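Local coordinates for argininosuccinate lyase (Chelativorans sp., PDB 6RXA) that acts as an EDDS lyase, a C-N lyase of the aspartase/fumarase superfamily, here an engineered double variant made for enantioselective synthesis of dipeptide-sweetener precursors, at the interface of chains A and B. Residues are numbered along the deposited sequence; one frame, centred on the assembly and turned at random. Chains: chain A/B, Argininosuccinate lyase.

Contact 1: the interface of chains A and B. Residues chain A 253-254, 257, 296; chain B 313-314, 316-317.
A:Arg254, on helix 236-262, reaches the chain B segment that runs from the end of helix 303-314 into the following loop, in a patch of the subunit interface within this aspartase/fumarase-type tetramer. The directional contacts are two bonds to backbone carbonyls, at B:Glu317 O and B:Asn314 O, and one to a carboxylate. In the first, A:Arg254 NE donates to the carbonyl B:Glu317 O at 2.9 Å. The bond is nearly straight (168° at H) and the oxygen lies in the guanidinium plane, although the donor stands well above the carbonyl plane. A bend at chi3 (76°) turns the guanidinium toward this oxygen. In the second, A:Arg296 NH2 donates to B:Asn314 O at 2.8 Å, the last carbonyl of the B helix, with the partner tilted from the guanidinium plane. The rotation of A:Arg296 is steadied within chain A: its NE points almost straight at A:Ser253 OG, 3.0 Å away and in plane. The same hydroxyl makes a weak bond to B:Asn314 O. In the third, A:Ser257 OG donates at 2.6 Å to B:Glu317 OE2, which accepts through its anti lone pair, the one facing away from the other carboxylate oxygen. A:Arg296 NH2, 5.7 Å from B:Glu317 OE2 and not in contact with it, might add a modest pull.

Two aliphatic side chains of chain B pack against the A:Arg254 tip. B:Leu313 CD2 sits 3.8 Å above one guanidinium face, offset toward its rim. B:Ile316 runs alongside A:Arg254, both side chains pointing the same way, and its CD1 comes within 3.7 Å of A:Arg254 NE. Water 1 lies 2.8 Å from A:Ser257 OG and also touches B:Glu317 OE2.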
loop_
_atom_site.group_PDB
_atom_site.type_symbol
_atom_site.label_atom_id
_atom_site.label_comp_id
_atom_site.label_asym_id
_atom_site.label_seq_id
_atom_site.Cartn_x
_atom_site.Cartn_y
_atom_site.Cartn_z
ATOM N N SER A 253 10.864 -13.236 4.522
ATOM C CA SER A 253 11.264 -13.064 3.128
ATOM C C SER A 253 12.765 -12.816 3.003
ATOM O O SER A 253 13.421 -13.359 2.107
ATOM C CB SER A 253 10.475 -11.914 2.501
ATOM O OG SER A 253 10.980 -11.631 1.211
ATOM N N ARG A 254 13.323 -11.993 3.884
ATOM C CA ARG A 254 14.742 -11.674 3.802
ATOM C C ARG A 254 15.608 -12.901 4.052
ATOM O O ARG A 254 16.617 -13.106 3.363
ATOM C CB ARG A 254 15.061 -10.549 4.791
ATOM C CG ARG A 254 14.471 -9.223 4.341
ATOM C CD ARG A 254 14.509 -8.145 5.416
ATOM N NE ARG A 254 15.838 -7.597 5.563
ATOM C CZ ARG A 254 16.197 -6.794 6.556
ATOM N NH1 ARG A 254 15.301 -6.491 7.513
ATOM N NH2 ARG A 254 17.441 -6.297 6.571
ATOM N N SER A 257 15.279 -15.106 0.958
ATOM C CA SER A 257 16.102 -14.565 -0.120
ATOM C C SER A 257 17.581 -14.844 0.130
ATOM O O SER A 257 18.316 -15.215 -0.796
ATOM C CB SER A 257 15.827 -13.068 -0.256
ATOM O OG SER A 257 16.359 -12.529 -1.451
ATOM N N ARG A 296 8.228 -16.296 0.255
ATOM C CA ARG A 296 8.284 -14.878 -0.063
ATOM C C ARG A 296 6.953 -14.375 -0.606
ATOM O O ARG A 296 6.501 -13.281 -0.247
ATOM C CB ARG A 296 9.406 -14.593 -1.062
ATOM C CG ARG A 296 10.802 -14.883 -0.527
ATOM C CD ARG A 296 11.885 -14.343 -1.447
ATOM N NE ARG A 296 12.019 -12.895 -1.271
ATOM C CZ ARG A 296 12.544 -12.057 -2.155
ATOM N NH1 ARG A 296 12.983 -12.486 -3.332
ATOM N NH2 ARG A 296 12.617 -10.770 -1.858
ATOM N N LEU B 313 11.885 -3.835 2.608
ATOM C CA LEU B 313 12.355 -4.943 3.435
ATOM C C LEU B 313 12.001 -6.280 2.803
ATOM O O LEU B 313 12.775 -7.233 2.898
ATOM C CB LEU B 313 11.781 -4.829 4.842
ATOM C CG LEU B 313 12.237 -3.593 5.633
ATOM C CD1 LEU B 313 11.657 -3.609 7.036
ATOM C CD2 LEU B 313 13.757 -3.515 5.656
ATOM N N ASN B 314 10.858 -6.355 2.132
ATOM C CA ASN B 314 10.487 -7.557 1.403
ATOM C C ASN B 314 11.335 -7.796 0.166
ATOM O O ASN B 314 11.218 -8.862 -0.443
ATOM C CB ASN B 314 9.020 -7.439 0.984
ATOM C CG ASN B 314 8.087 -7.885 2.061
ATOM O OD1 ASN B 314 8.270 -8.957 2.642
ATOM N ND2 ASN B 314 7.057 -7.090 2.334
ATOM N N ILE B 316 14.875 -7.486 -0.149
ATOM C CA ILE B 316 16.302 -7.679 0.089
ATOM C C ILE B 316 16.571 -8.941 0.904
ATOM O O ILE B 316 15.663 -9.741 1.148
ATOM C CB ILE B 316 16.914 -6.424 0.753
ATOM C CG1 ILE B 316 16.255 -6.142 2.106
ATOM C CG2 ILE B 316 16.752 -5.219 -0.187
ATOM C CD1 ILE B 316 17.000 -5.160 2.988
ATOM N N GLU B 317 17.828 -9.143 1.294
ATOM C CA GLU B 317 18.246 -10.195 2.209
ATOM C C GLU B 317 18.343 -9.621 3.627
ATOM O O GLU B 317 18.025 -8.451 3.869
ATOM C CB GLU B 317 19.568 -10.808 1.746
ATOM C CG GLU B 317 19.466 -11.544 0.403
ATOM C CD GLU B 317 19.276 -10.619 -0.781
ATOM O OE1 GLU B 317 20.076 -9.656 -0.912
ATOM O OE2 GLU B 317 18.349 -10.875 -1.580
HETATM O O HOH W 1 15.428 -10.335 -2.869
#

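Contact 2: the interface of chains A and B. Residues chain A 156, 164-166, 443; chain B 202, 204-205.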
loop_
_atom_site.group_PDB
_atom_site.type_symbol
_atom_site.label_atom_id
_atom_site.label_comp_id
_atom_site.label_asym_id
_atom_site.label_seq_id
_atom_site.Cartn_x
_atom_site.Cartn_y
_atom_site.Cartn_z
ATOM N N VAL A 156 29.791 -12.999 5.709
ATOM C CA VAL A 156 28.580 -12.192 5.746
ATOM C C VAL A 156 28.650 -11.192 4.594
ATOM O O VAL A 156 29.736 -10.766 4.175
ATOM C CB VAL A 156 28.406 -11.494 7.111
ATOM C CG1 VAL A 156 29.436 -10.399 7.311
ATOM C CG2 VAL A 156 26.977 -10.925 7.246
ATOM N N GLN A 164 32.844 -9.524 5.574
ATOM C CA GLN A 164 33.844 -10.002 6.529
ATOM C C GLN A 164 33.501 -11.426 6.924
ATOM O O GLN A 164 32.385 -11.904 6.708
ATOM C CB GLN A 164 33.902 -9.116 7.774
ATOM C CG GLN A 164 34.382 -7.674 7.543
ATOM C CD GLN A 164 34.311 -6.829 8.804
ATOM O OE1 GLN A 164 33.768 -7.254 9.829
ATOM N NE2 GLN A 164 34.854 -5.618 8.734
ATOM N N PRO A 165 34.446 -12.143 7.562
ATOM C CA PRO A 165 34.153 -13.508 8.020
ATOM C C PRO A 165 33.291 -13.526 9.276
ATOM O O PRO A 165 33.510 -12.755 10.211
ATOM C CB PRO A 165 35.545 -14.095 8.306
ATOM C CG PRO A 165 36.510 -13.198 7.567
ATOM C CD PRO A 165 35.884 -11.839 7.664
ATOM N N ILE A 166 32.311 -14.441 9.286
ATOM C CA ILE A 166 31.485 -14.729 10.454
ATOM C C ILE A 166 31.355 -16.245 10.555
ATOM O O ILE A 166 32.170 -16.987 10.001
ATOM C CB ILE A 166 30.106 -14.052 10.347
ATOM C CG1 ILE A 166 29.352 -14.554 9.117
ATOM C CG2 ILE A 166 30.251 -12.541 10.305
ATOM C CD1 ILE A 166 27.838 -14.362 9.208
ATOM N N ARG A 443 36.892 -11.199 16.653
ATOM C CA ARG A 443 35.629 -10.478 16.814
ATOM C C ARG A 443 34.851 -11.134 17.950
ATOM O O ARG A 443 33.891 -11.883 17.741
ATOM C CB ARG A 443 34.856 -10.478 15.503
ATOM C CG ARG A 443 35.500 -9.623 14.416
ATOM C CD ARG A 443 34.887 -9.886 13.038
ATOM N NE ARG A 443 35.318 -8.831 12.123
ATOM C CZ ARG A 443 36.552 -8.720 11.645
ATOM N NH1 ARG A 443 36.880 -7.706 10.848
ATOM N NH2 ARG A 443 37.467 -9.624 11.966
ATOM N N ALA B 202 30.861 -2.833 10.470
ATOM C CA ALA B 202 30.295 -3.056 9.147
ATOM C C ALA B 202 29.070 -3.954 9.193
ATOM O O ALA B 202 28.155 -3.792 8.375
ATOM C CB ALA B 202 31.349 -3.688 8.241
ATOM N N ALA B 204 29.827 -7.172 11.409
ATOM C CA ALA B 204 30.415 -8.329 12.083
ATOM C C ALA B 204 31.209 -7.947 13.328
ATOM O O ALA B 204 32.005 -8.748 13.820
ATOM C CB ALA B 204 31.301 -9.134 11.122
ATOM N N GLY B 205 31.015 -6.745 13.861
ATOM C CA GLY B 205 31.844 -6.327 14.965
ATOM C C GLY B 205 33.260 -6.005 14.518
ATOM O O GLY B 205 33.509 -5.633 13.367
HETATM O O HOH W 2 32.141 -5.525 11.041
HETATM O O HOH W 3 35.558 -5.014 11.572
#
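A:Arg443 lies against the chain B loop at B:Ala204 and B:Gly205, where a surface of chain A formed partly by strand 161-167 meets its partner subunit. Starting at CB, the arginine follows the B:Ala204 carbonyl: CB and CG each stand 3.7 Å from B:Ala204 O, and CD approaches that oxygen to 3.2 Å. The chain is extended from CG to NE (chi2 and chi3 both 167°), which carries the methylenes past the carbonyl and delivers NE to A:Gln164. NE is itself 3.7 Å from B:Ala204 O, a proximity rather than a bond, with that oxygen at the guanidinium edge and in its plane. NE donates instead to the amide oxygen A:Gln164 OE1 at 3.2 Å, a bent bond (138° at H) whose donor stands above the amide plane. At the tip, NH1 makes a weak contact with water 3.

A:Gln164 and two waters extend the contact to chain B. Water 2 bonds to A:Gln164 OE1, to the backbone B:Ala204 N and to B:Gly205 O, the last at 2.7 Å. Water 3 joins A:Gln164 NE2, 3.0 Å away, to the same glycine carbonyl, so both ends of the side-chain amide are linked to B:Gly205 O and its rotation is constrained. With an alanine at A:Arg443, NE and the outer methylenes go, and A:Gln164 OE1, left with water 2 but without this donor, would probably turn more freely, while the B:Ala204 carbonyl would be likely to lose the cover of CG and CD.

The B:Ala204 methyl is abutted by a polar atom, A:Gln164 OE1, at 3.4 Å from CB. Its apolar partner is A:Ile166 CG2, which meets B:Ala204 CB at 3.7 Å.

About 21 Å separates the C-alpha centres of contact 1 and contact 2, and they share no residue or secondary-structure element. Both join chains A and B, yet they work differently: contact 1 places helix 236-262 and helix 290-301 of chain A against the end of helix 303-314 of chain B and the loop after it, with direct bonds, whereas contact 2 sets strand 161-167 and loop residue A:Arg443 against a loop of chain B, with waters as mediators. Two-fold symmetry repeats each patch with the chains exchanged. Such separated anchoring points probably help fix the relative orientation of the subunits within the deposited tetramer.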